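Local structure of HTPA Reductase (Selaginella moellendorffii, 5U5N) at residues R30-S35 / K66-E71; F92-G97 / D114-S119; A135-M140 / S170-A175; G206-H211 / N236-S241. The protein probably catalyses the NAD(P)H-dependent reduction of 4-hydroxy-tetrahydrodipicolinate to tetrahydrodipicolinate, a step of lysine biosynthesis by the diaminopimelate pathway. One frame throughout, in Å; residues are numbered along the deposited sequence.

Contact 1: R30-S35 / K66-E71; sequences RLVPLS and KEVITE
The carboxylate of E67 has the CD1 methyl of L34 lying above its plane: L34 CD1 is 3.8 Å from E67 CD and slightly closer to E67 OE1, while the two side chains run at about a right angle. The other oxygen, OE2, is held in a salt bridge with R56 on strand 51-57, which probably limits its rotation; L34 also rests on R56, so leucine and glutamate share one arginine. The same L34 methyl works on a second front, since CD1 is 3.6 Å from V68 CG2, its shortest approach to the helix. These two side chains slide past one another in opposite directions. V32 brings up its CG1, which is turned anti to its own backbone N (chi1 171°) and meets both methyls of V68, with V32 CG1 3.8 Å from V68 CG2 and 3.9 Å from V68 CG1. Each V68 methyl thus has a partner on 30-35, and V68 also touches M8 of strand 7-10. The contact therefore fastens helix 61-71 to the run entering strand 34-37, within the Rossmann-type nucleotide-binding region; the side chain of L34 lies about 11 Å from the bound NAD. No hydrogen bond crosses between the segments. Cohesion is mainly apolar, methyl against methyl, with 184 Å² buried in all, while the charge of E67 at its border is probably balanced by R56.

Contact 2: F92-G97 / D114-S119; sequences FYCKQG and DVARKS
V115 O, in the helix turn that faces C94, takes a backbone bond from S119 N at 3.0 Å and also has S119 OG 3.0 Å away. The hydroxyl has a further hydrogen-bonded partner in T121 OG1, just past the segment, so S119 OG is flanked by polar atoms on its own side while it presses on C94 across the gap. It can do so because OG lies between the backbone N and the carbonyl carbon (chi1 68°), a setting that keeps it close to the preceding turn. C94 answers with its whole side chain: S119 OG is 3.4 Å from C94 CB, and the sulfur is equally near that oxygen. The thiol then runs on between residues one turn apart. C94 SG is 3.6 Å from V115 CG1, the methyl anti to the backbone N of V115, and 3.8 Å from A116 CA, so the sulfur lies against the helix backbone itself. The CA atoms of C94 and S119 come within 6.2 Å, close for two helices and consistent with small side chains at C94, A116 and S119. On the sheet side, A116 touches S123 and I125 of strand 123-125. After C94 the first helix ends in a Schellman motif at G97, where phi is positive, before strand 100-102. Helices 86-95 and 109-119 join successive strands of one parallel sheet, the neighbouring beta-alpha-beta crossovers of a Rossmann fold.

Contact 3: A135-M140 / S170-A175; sequences AFVAAM and SGTALA
V137 points its CB from helix 131-146 toward T172 and A175, but CB stops short of contact and the fork beyond it does the touching. The CG1 branch, anti to the backbone N (chi1 166°), ends 4.1 Å from A175 CB, a loose meeting of two methyls. The CG2 branch comes closer, with V137 CG2 3.7 Å from T172 CG2, the two side chains meeting at a slant. T172 offers that methyl because its OG1 is swung to the side of its own backbone N, where the hydroxyl has a weak hydrogen bond with Q128. T172 and A175 lie three residues apart on helix 171-182, so the valine spans one turn of it. Both helices belong to the C-terminal region of the DapB fold, where F136 and T172 also touch strand 229-238 of the mixed sheet, at F233 and H235 respectively. The backbone adds a polar link: a water donates to V137 O at 2.7 Å and, by a weak bond of 3.1 Å, to A175 O, bridging the helices beside the methyl contact. At the start of the second helix S170 is the N-cap, its OG accepting from A173 N at 3.0 Å with an N-H...O angle of 166°. H218 NE2 also hydrogen-bonds to S170 OG. Other residues of the first helix serve the dimer, for A135 and A138 pack on F147 of the second subunit and A139 on its M143.

Contact 4: G206-H211 / N236-S241; sequences GVPEQH and NVCGRS
With CG anti to its carbonyl carbon (chi1 -64°), H211 swings its ring over to C238 CB, while the same setting at C238 (chi1 -75°) sends SG on toward P208. The contact joins the loop, with its 3-10 turn, between helix 198-203 and strand 215-223 to the end of strand 229-238, outermost within this chain in the mixed sheet of the DapB C-terminal region; at N236 that sheet continues, by an antiparallel ladder, into the second subunit. The evidence for a CH-pi contact is direct, since C238 CB stands 3.7 Å from the centroid of the H211 ring and only 13° off its normal. On the opposite face Q210 CG lies 3.3 Å above the H211 ring plane, displaced toward the rim, so the ring is held between its chain neighbour and the strand. C238 SG is farther, 4.4 Å from the centroid of the H211 ring, and approaches obliquely. The backbone sets the ring's base: H211 N bonds to P208 O at 2.9 Å, closing that turn, and H211 O accepts from H215. Replacing H211 with an alanine would remove the flat surface over C238 CB and would probably leave the cysteine side chain less well covered and Q210 without its ring to lie on. Beyond the cysteine, G239 has positive phi and its N is 3.9 Å from H211 ND1, while R240 reaches the NAD-binding residues K15 and V16. Past the ring, the thiol ends against the proline, with C238 SG 3.6 Å from P208 CD.

The four contacts fall into two pairs. Contacts 1 and 2 belong to the N-terminal, nucleotide-binding region, with centres 19 Å apart and nearest atoms about 6 Å apart; contacts 3 and 4 belong to the C-terminal region, also 19 Å between centres and about 8 Å at their nearest atoms, and both reach the second subunit. Between the pairs the centres are 29 to 36 Å apart, and no two contacts touch. The bound NAD lies among them: T172 of contact 3 lies about 8 Å from it, G239 of contact 4 about 9 Å and L34 of contact 1 about 11 Å. In contact 2, C94 is about 9 Å from the side chain of N89, an NAD-binding residue.

Contact 1: R30-S35 / K66-E71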
loop_
_atom_site.group_PDB
_atom_site.type_symbol
_atom_site.label_atom_id
_atom_site.label_comp_id
_atom_site.label_asym_id
_atom_site.label_seq_id
_atom_site.Cartn_x
_atom_site.Cartn_y
_atom_site.Cartn_z
ATOM N N ARG A 30 -5.161 25.641 20.909
ATOM C CA ARG A 30 -4.856 26.961 21.426
ATOM C C ARG A 30 -3.477 27.474 20.909
ATOM O O ARG A 30 -2.437 26.902 21.209
ATOM C CB ARG A 30 -4.830 26.875 22.926
ATOM C CG ARG A 30 -4.696 28.215 23.567
ATOM C CD ARG A 30 -4.891 27.994 25.015
ATOM N NE ARG A 30 -5.301 29.216 25.666
ATOM C CZ ARG A 30 -5.468 29.303 26.962
ATOM N NH1 ARG A 30 -5.266 28.238 27.746
ATOM N NH2 ARG A 30 -5.856 30.450 27.468
ATOM N N LEU A 31 -3.514 28.552 20.130
ATOM C CA LEU A 31 -2.342 29.218 19.592
ATOM C C LEU A 31 -1.867 30.301 20.566
ATOM O O LEU A 31 -2.579 31.292 20.826
ATOM C CB LEU A 31 -2.668 29.864 18.228
ATOM C CG LEU A 31 -1.543 30.593 17.499
ATOM C CD1 LEU A 31 -0.484 29.629 17.019
ATOM C CD2 LEU A 31 -2.045 31.415 16.343
ATOM N N VAL A 32 -0.641 30.134 21.058
ATOM C CA VAL A 32 -0.004 31.105 21.947
ATOM C C VAL A 32 0.186 32.380 21.114
ATOM O O VAL A 32 0.716 32.305 20.016
ATOM C CB VAL A 32 1.335 30.538 22.464
ATOM C CG1 VAL A 32 2.115 31.602 23.216
ATOM C CG2 VAL A 32 1.088 29.348 23.369
ATOM N N PRO A 33 -0.281 33.563 21.602
ATOM C CA PRO A 33 -0.218 34.751 20.758
ATOM C C PRO A 33 1.154 35.453 20.794
ATOM O O PRO A 33 1.230 36.696 20.818
ATOM C CB PRO A 33 -1.308 35.625 21.358
ATOM C CG PRO A 33 -1.184 35.354 22.809
ATOM C CD PRO A 33 -0.874 33.885 22.915
ATOM N N LEU A 34 2.222 34.659 20.768
ATOM C CA LEU A 34 3.598 35.128 20.578
ATOM C C LEU A 34 4.298 34.225 19.601
ATOM O O LEU A 34 4.053 33.041 19.582
ATOM C CB LEU A 34 4.355 35.136 21.901
ATOM C CG LEU A 34 3.903 36.205 22.886
ATOM C CD1 LEU A 34 4.168 35.799 24.304
ATOM C CD2 LEU A 34 4.607 37.498 22.605
ATOM N N SER A 35 5.134 34.805 18.761
ATOM C CA SER A 35 5.923 34.088 17.786
ATOM C C SER A 35 7.291 34.754 17.661
ATOM O O SER A 35 7.478 35.918 18.060
ATOM C CB SER A 35 5.191 34.090 16.441
ATOM O OG SER A 35 5.828 33.225 15.498
ATOM N N LYS A 66 10.070 33.412 28.463
ATOM C CA LYS A 66 9.645 33.612 29.850
ATOM C C LYS A 66 8.178 34.032 29.927
ATOM O O LYS A 66 7.457 33.670 30.853
ATOM C CB LYS A 66 10.496 34.705 30.538
ATOM C CG LYS A 66 10.213 34.898 32.034
ATOM C CD LYS A 66 10.409 33.643 32.883
ATOM C CE LYS A 66 11.791 32.999 32.715
ATOM N NZ LYS A 66 12.018 31.938 33.721
ATOM N N GLU A 67 7.770 34.847 28.970
ATOM C CA GLU A 67 6.401 35.315 28.888
ATOM C C GLU A 67 5.470 34.173 28.471
ATOM O O GLU A 67 4.400 33.998 29.064
ATOM C CB GLU A 67 6.316 36.469 27.890
ATOM C CG GLU A 67 5.046 37.290 28.050
ATOM C CD GLU A 67 4.909 38.405 27.021
ATOM O OE1 GLU A 67 3.740 38.620 26.588
ATOM O OE2 GLU A 67 5.934 39.069 26.653
ATOM N N VAL A 68 5.887 33.392 27.475
ATOM C CA VAL A 68 5.085 32.233 27.034
ATOM C C VAL A 68 4.986 31.214 28.149
ATOM O O VAL A 68 3.903 30.751 28.454
ATOM C CB VAL A 68 5.655 31.560 25.770
ATOM C CG1 VAL A 68 4.941 30.267 25.465
ATOM C CG2 VAL A 68 5.550 32.470 24.567
ATOM N N ILE A 69 6.115 30.868 28.753
ATOM C CA ILE A 69 6.137 29.876 29.812
ATOM C C ILE A 69 5.288 30.265 31.038
ATOM O O ILE A 69 4.617 29.403 31.585
ATOM C CB ILE A 69 7.587 29.458 30.160
ATOM C CG1 ILE A 69 8.098 28.429 29.151
ATOM C CG2 ILE A 69 7.719 28.882 31.555
ATOM C CD1 ILE A 69 7.582 26.996 29.353
ATOM N N THR A 70 5.282 31.528 31.475
ATOM C CA THR A 70 4.461 31.886 32.654
ATOM C C THR A 70 2.924 31.818 32.365
ATOM O O THR A 70 2.163 31.435 33.252
ATOM C CB THR A 70 4.906 33.197 33.383
ATOM O OG1 THR A 70 4.820 34.305 32.498
ATOM C CG2 THR A 70 6.366 33.080 33.923
ATOM N N GLU A 71 2.477 32.136 31.145
ATOM C CA GLU A 71 1.041 32.020 30.815
ATOM C C GLU A 71 0.655 30.636 30.264
ATOM O O GLU A 71 -0.457 30.210 30.464
ATOM C CB GLU A 71 0.562 33.148 29.864
ATOM C CG GLU A 71 0.447 34.529 30.546
ATOM C CD GLU A 71 -0.643 35.468 29.969
ATOM O OE1 GLU A 71 -1.552 34.983 29.235
ATOM O OE2 GLU A 71 -0.584 36.694 30.268
#

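Contact 2: F92-G97 / D114-S119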
loop_
_atom_site.group_PDB
_atom_site.type_symbol
_atom_site.label_atom_id
_atom_site.label_comp_id
_atom_site.label_asym_id
_atom_site.label_seq_id
_atom_site.Cartn_x
_atom_site.Cartn_y
_atom_site.Cartn_z
ATOM N N PHE A 92 18.415 25.920 21.599
ATOM C CA PHE A 92 17.689 26.834 22.445
ATOM C C PHE A 92 16.493 26.126 23.104
ATOM O O PHE A 92 16.329 26.204 24.316
ATOM C CB PHE A 92 17.248 28.056 21.665
ATOM C CG PHE A 92 16.506 29.036 22.490
ATOM C CD1 PHE A 92 17.166 29.769 23.468
ATOM C CD2 PHE A 92 15.140 29.214 22.328
ATOM C CE1 PHE A 92 16.492 30.666 24.259
ATOM C CE2 PHE A 92 14.466 30.133 23.131
ATOM C CZ PHE A 92 15.149 30.861 24.091
ATOM N N TYR A 93 15.689 25.405 22.327
ATOM C CA TYR A 93 14.538 24.696 22.897
ATOM C C TYR A 93 14.954 23.694 23.953
ATOM O O TYR A 93 14.341 23.645 25.020
ATOM C CB TYR A 93 13.688 24.000 21.818
ATOM C CG TYR A 93 13.193 24.922 20.724
ATOM C CD1 TYR A 93 12.851 26.267 20.989
ATOM C CD2 TYR A 93 13.088 24.465 19.420
ATOM C CE1 TYR A 93 12.401 27.105 19.983
ATOM C CE2 TYR A 93 12.648 25.293 18.408
ATOM C CZ TYR A 93 12.301 26.606 18.693
ATOM O OH TYR A 93 11.859 27.406 17.664
ATOM N N CYS A 94 16.003 22.915 23.673
ATOM C CA CYS A 94 16.457 21.887 24.622
ATOM C C CYS A 94 17.037 22.460 25.922
ATOM O O CYS A 94 16.799 21.906 26.991
ATOM C CB CYS A 94 17.476 20.955 23.969
ATOM S SG CYS A 94 16.811 19.933 22.661
ATOM N N LYS A 95 17.784 23.562 25.833
ATOM C CA LYS A 95 18.316 24.237 27.021
ATOM C C LYS A 95 17.191 24.717 27.952
ATOM O O LYS A 95 17.274 24.545 29.155
ATOM C CB LYS A 95 19.215 25.409 26.621
ATOM C CG LYS A 95 19.537 26.301 27.794
ATOM C CD LYS A 95 20.586 27.359 27.511
ATOM C CE LYS A 95 20.700 28.271 28.713
ATOM N NZ LYS A 95 21.956 29.052 28.641
ATOM N N GLN A 96 16.149 25.292 27.362
ATOM C CA GLN A 96 14.953 25.808 28.069
ATOM C C GLN A 96 13.909 24.740 28.466
ATOM O O GLN A 96 12.875 25.076 29.046
ATOM C CB GLN A 96 14.226 26.854 27.184
ATOM C CG GLN A 96 15.065 28.038 26.693
ATOM C CD GLN A 96 15.287 29.120 27.735
ATOM O OE1 GLN A 96 14.498 29.279 28.660
ATOM N NE2 GLN A 96 16.387 29.853 27.597
ATOM N N GLY A 97 14.138 23.473 28.125
ATOM C CA GLY A 97 13.166 22.424 28.378
ATOM C C GLY A 97 11.868 22.564 27.596
ATOM O O GLY A 97 10.842 22.101 28.059
ATOM N N ASP A 114 20.981 14.604 17.970
ATOM C CA ASP A 114 21.844 14.375 19.142
ATOM C C ASP A 114 21.400 15.227 20.319
ATOM O O ASP A 114 21.133 14.701 21.384
ATOM C CB ASP A 114 23.337 14.656 18.814
ATOM C CG ASP A 114 24.301 14.135 19.882
ATOM O OD1 ASP A 114 23.852 13.508 20.851
ATOM O OD2 ASP A 114 25.517 14.347 19.757
ATOM N N VAL A 115 21.306 16.533 20.108
ATOM C CA VAL A 115 20.917 17.473 21.163
ATOM C C VAL A 115 19.541 17.131 21.774
ATOM O O VAL A 115 19.368 17.178 22.999
ATOM C CB VAL A 115 20.975 18.920 20.618
ATOM C CG1 VAL A 115 20.239 19.894 21.507
ATOM C CG2 VAL A 115 22.412 19.373 20.471
ATOM N N ALA A 116 18.577 16.784 20.924
ATOM C CA ALA A 116 17.240 16.401 21.385
ATOM C C ALA A 116 17.238 15.128 22.247
ATOM O O ALA A 116 16.622 15.089 23.310
ATOM C CB ALA A 116 16.295 16.252 20.197
ATOM N N ARG A 117 17.943 14.100 21.782
ATOM C CA ARG A 117 18.063 12.819 22.499
ATOM C C ARG A 117 18.858 12.977 23.793
ATOM O O ARG A 117 18.434 12.485 24.840
ATOM C CB ARG A 117 18.716 11.748 21.614
ATOM C CG ARG A 117 18.610 10.326 22.184
ATOM C CD ARG A 117 19.263 9.245 21.315
ATOM N NE ARG A 117 19.007 9.489 19.895
ATOM C CZ ARG A 117 19.880 9.957 18.996
ATOM N NH1 ARG A 117 21.165 10.216 19.288
ATOM N NH2 ARG A 117 19.460 10.142 17.752
ATOM N N LYS A 118 19.988 13.679 23.715
ATOM C CA LYS A 118 20.892 13.886 24.857
ATOM C C LYS A 118 20.204 14.658 26.003
ATOM O O LYS A 118 20.328 14.274 27.164
ATOM C CB LYS A 118 22.165 14.619 24.387
ATOM C CG LYS A 118 23.416 14.362 25.193
ATOM C CD LYS A 118 24.598 15.157 24.706
ATOM C CE LYS A 118 25.128 14.549 23.434
ATOM N NZ LYS A 118 26.576 14.309 23.565
ATOM N N SER A 119 19.472 15.722 25.675
ATOM C CA SER A 119 18.778 16.530 26.689
ATOM C C SER A 119 17.545 15.854 27.278
ATOM O O SER A 119 17.088 16.233 28.358
ATOM C CB SER A 119 18.381 17.890 26.123
ATOM O OG SER A 119 17.374 17.751 25.146
#

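Contact 3: A135-M140 / S170-A175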
loop_
_atom_site.group_PDB
_atom_site.type_symbol
_atom_site.label_atom_id
_atom_site.label_comp_id
_atom_site.label_asym_id
_atom_site.label_seq_id
_atom_site.Cartn_x
_atom_site.Cartn_y
_atom_site.Cartn_z
ATOM N N ALA A 135 2.970 7.348 5.559
ATOM C CA ALA A 135 2.345 6.028 5.768
ATOM C C ALA A 135 2.446 5.128 4.547
ATOM O O ALA A 135 2.682 3.902 4.698
ATOM C CB ALA A 135 0.877 6.171 6.180
ATOM N N PHE A 136 2.230 5.715 3.365
ATOM C CA PHE A 136 2.323 4.992 2.101
ATOM C C PHE A 136 3.741 4.506 1.851
ATOM O O PHE A 136 3.952 3.350 1.472
ATOM C CB PHE A 136 1.895 5.872 0.920
ATOM C CG PHE A 136 2.254 5.298 -0.410
ATOM C CD1 PHE A 136 1.643 4.094 -0.821
ATOM C CD2 PHE A 136 3.193 5.910 -1.250
ATOM C CE1 PHE A 136 1.959 3.514 -2.045
ATOM C CE2 PHE A 136 3.493 5.337 -2.495
ATOM C CZ PHE A 136 2.883 4.126 -2.884
ATOM N N VAL A 137 4.705 5.404 2.066
ATOM C CA VAL A 137 6.117 5.085 1.902
ATOM C C VAL A 137 6.482 3.910 2.788
ATOM O O VAL A 137 7.153 2.968 2.333
ATOM C CB VAL A 137 7.026 6.305 2.192
ATOM C CG1 VAL A 137 8.494 5.904 2.364
ATOM C CG2 VAL A 137 6.904 7.295 1.054
ATOM N N ALA A 138 6.020 3.941 4.024
ATOM C CA ALA A 138 6.503 2.991 5.002
ATOM C C ALA A 138 5.826 1.633 4.851
ATOM O O ALA A 138 6.414 0.583 5.237
ATOM C CB ALA A 138 6.316 3.517 6.400
ATOM N N ALA A 139 4.611 1.667 4.288
ATOM C CA ALA A 139 3.875 0.454 3.950
ATOM C C ALA A 139 4.605 -0.262 2.851
ATOM O O ALA A 139 4.925 -1.451 3.008
ATOM C CB ALA A 139 2.467 0.789 3.483
ATOM N N MET A 140 4.855 0.461 1.746
ATOM C CA MET A 140 5.553 -0.100 0.607
ATOM C C MET A 140 6.839 -0.763 1.035
ATOM O O MET A 140 7.140 -1.817 0.523
ATOM C CB MET A 140 5.874 0.941 -0.457
ATOM C CG MET A 140 4.730 1.470 -1.248
ATOM S SD MET A 140 3.769 0.246 -2.120
ATOM C CE MET A 140 5.017 -0.495 -3.168
ATOM N N SER A 170 12.626 13.350 -5.932
ATOM C CA SER A 170 12.185 13.619 -4.549
ATOM C C SER A 170 12.604 12.506 -3.601
ATOM O O SER A 170 12.634 11.320 -4.005
ATOM C CB SER A 170 10.650 13.836 -4.472
ATOM O OG SER A 170 9.922 12.619 -4.384
ATOM N N GLY A 171 12.977 12.860 -2.379
ATOM C CA GLY A 171 13.377 11.864 -1.372
ATOM C C GLY A 171 12.329 10.764 -1.149
ATOM O O GLY A 171 12.673 9.616 -0.842
ATOM N N THR A 172 11.058 11.154 -1.287
ATOM C CA THR A 172 9.928 10.245 -1.226
ATOM C C THR A 172 9.973 9.247 -2.410
ATOM O O THR A 172 9.879 8.059 -2.192
ATOM C CB THR A 172 8.592 11.035 -1.212
ATOM O OG1 THR A 172 8.519 11.847 -0.043
ATOM C CG2 THR A 172 7.420 10.112 -1.229
ATOM N N ALA A 173 10.133 9.739 -3.636
ATOM C CA ALA A 173 10.283 8.887 -4.818
ATOM C C ALA A 173 11.445 7.928 -4.671
ATOM O O ALA A 173 11.293 6.727 -4.928
ATOM C CB ALA A 173 10.427 9.703 -6.102
ATOM N N LEU A 174 12.578 8.413 -4.186
ATOM C CA LEU A 174 13.746 7.551 -4.032
ATOM C C LEU A 174 13.514 6.460 -3.023
ATOM O O LEU A 174 14.002 5.352 -3.204
ATOM C CB LEU A 174 14.985 8.342 -3.593
ATOM C CG LEU A 174 15.579 9.372 -4.548
ATOM C CD1 LEU A 174 16.754 10.029 -3.852
ATOM C CD2 LEU A 174 15.998 8.687 -5.840
ATOM N N ALA A 175 12.835 6.788 -1.932
ATOM C CA ALA A 175 12.563 5.787 -0.905
ATOM C C ALA A 175 11.577 4.717 -1.431
ATOM O O ALA A 175 11.731 3.524 -1.153
ATOM C CB ALA A 175 12.025 6.439 0.356
HETATM O O HOH W 1 9.302 2.938 0.702
#

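Contact 4: G206-H211 / N236-S241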
loop_
_atom_site.group_PDB
_atom_site.type_symbol
_atom_site.label_atom_id
_atom_site.label_comp_id
_atom_site.label_asym_id
_atom_site.label_seq_id
_atom_site.Cartn_x
_atom_site.Cartn_y
_atom_site.Cartn_z
ATOM N N GLY A 206 -2.238 16.377 -14.196
ATOM C CA GLY A 206 -3.444 16.879 -13.537
ATOM C C GLY A 206 -3.220 17.976 -12.498
ATOM O O GLY A 206 -4.113 18.239 -11.693
ATOM N N VAL A 207 -2.057 18.630 -12.516
ATOM C CA VAL A 207 -1.748 19.637 -11.514
ATOM C C VAL A 207 -2.624 20.851 -11.794
ATOM O O VAL A 207 -2.650 21.301 -12.940
ATOM C CB VAL A 207 -0.261 20.046 -11.526
ATOM C CG1 VAL A 207 0.008 21.201 -10.527
ATOM C CG2 VAL A 207 0.633 18.857 -11.198
ATOM N N PRO A 208 -3.379 21.350 -10.785
ATOM C CA PRO A 208 -4.177 22.568 -11.020
ATOM C C PRO A 208 -3.314 23.797 -11.253
ATOM O O PRO A 208 -2.234 23.907 -10.651
ATOM C CB PRO A 208 -4.970 22.743 -9.714
ATOM C CG PRO A 208 -5.003 21.392 -9.107
ATOM C CD PRO A 208 -3.694 20.751 -9.476
ATOM N N GLU A 209 -3.818 24.716 -12.079
ATOM C CA GLU A 209 -3.045 25.863 -12.547
ATOM C C GLU A 209 -2.541 26.710 -11.378
ATOM O O GLU A 209 -1.417 27.182 -11.414
ATOM C CB GLU A 209 -3.912 26.677 -13.509
ATOM C CG GLU A 209 -3.278 27.887 -14.182
ATOM C CD GLU A 209 -4.287 28.624 -15.080
ATOM O OE1 GLU A 209 -5.481 28.219 -15.130
ATOM O OE2 GLU A 209 -3.910 29.622 -15.751
ATOM N N GLN A 210 -3.356 26.861 -10.332
ATOM C CA GLN A 210 -2.955 27.653 -9.157
ATOM C C GLN A 210 -1.814 27.014 -8.339
ATOM O O GLN A 210 -1.128 27.715 -7.592
ATOM C CB GLN A 210 -4.174 27.938 -8.255
ATOM C CG GLN A 210 -4.628 26.777 -7.391
ATOM C CD GLN A 210 -6.128 26.693 -7.193
ATOM O OE1 GLN A 210 -6.703 27.472 -6.423
ATOM N NE2 GLN A 210 -6.769 25.723 -7.891
ATOM N N HIS A 211 -1.606 25.699 -8.493
ATOM C CA HIS A 211 -0.596 24.988 -7.713
ATOM C C HIS A 211 0.700 24.620 -8.457
ATOM O O HIS A 211 1.497 23.809 -7.954
ATOM C CB HIS A 211 -1.230 23.759 -7.112
ATOM C CG HIS A 211 -2.312 24.069 -6.132
ATOM N ND1 HIS A 211 -2.066 24.708 -4.935
ATOM C CD2 HIS A 211 -3.636 23.785 -6.148
ATOM C CE1 HIS A 211 -3.201 24.832 -4.268
ATOM N NE2 HIS A 211 -4.168 24.279 -4.985
ATOM N N ASN A 236 -0.472 12.659 -4.786
ATOM C CA ASN A 236 -0.467 13.982 -5.362
ATOM C C ASN A 236 -0.807 14.993 -4.269
ATOM O O ASN A 236 -1.893 14.917 -3.691
ATOM C CB ASN A 236 -1.512 14.062 -6.470
ATOM C CG ASN A 236 -1.138 13.264 -7.696
ATOM O OD1 ASN A 236 -0.008 12.761 -7.840
ATOM N ND2 ASN A 236 -2.080 13.180 -8.614
ATOM N N VAL A 237 0.118 15.925 -3.993
ATOM C CA VAL A 237 -0.069 16.964 -3.006
ATOM C C VAL A 237 -0.064 18.340 -3.663
ATOM O O VAL A 237 0.843 18.626 -4.454
ATOM C CB VAL A 237 1.052 16.933 -1.958
ATOM C CG1 VAL A 237 0.996 18.162 -1.028
ATOM C CG2 VAL A 237 0.929 15.653 -1.144
ATOM N N CYS A 238 -1.069 19.160 -3.331
ATOM C CA CYS A 238 -1.199 20.502 -3.818
ATOM C C CYS A 238 -0.974 21.433 -2.609
ATOM O O CYS A 238 -1.689 21.312 -1.612
ATOM C CB CYS A 238 -2.597 20.757 -4.399
ATOM S SG CYS A 238 -2.953 20.033 -6.028
ATOM N N GLY A 239 -0.004 22.328 -2.700
ATOM C CA GLY A 239 0.247 23.319 -1.643
ATOM C C GLY A 239 0.679 22.684 -0.340
ATOM O O GLY A 239 1.257 21.602 -0.346
ATOM N N ARG A 240 0.331 23.326 0.771
ATOM C CA ARG A 240 0.951 23.084 2.076
ATOM C C ARG A 240 0.069 22.427 3.112
ATOM O O ARG A 240 0.532 22.145 4.219
ATOM C CB ARG A 240 1.388 24.431 2.698
ATOM C CG ARG A 240 2.509 25.045 1.958
ATOM C CD ARG A 240 2.991 26.351 2.546
ATOM N NE ARG A 240 3.661 27.040 1.445
ATOM C CZ ARG A 240 3.113 27.956 0.656
ATOM N NH1 ARG A 240 1.865 28.389 0.873
ATOM N NH2 ARG A 240 3.829 28.453 -0.339
ATOM N N SER A 241 -1.200 22.222 2.781
ATOM C CA SER A 241 -2.161 21.792 3.773
ATOM C C SER A 241 -1.826 20.429 4.389
ATOM O O SER A 241 -2.014 20.266 5.591
ATOM C CB SER A 241 -3.592 21.856 3.213
ATOM O OG SER A 241 -4.300 20.702 3.539
#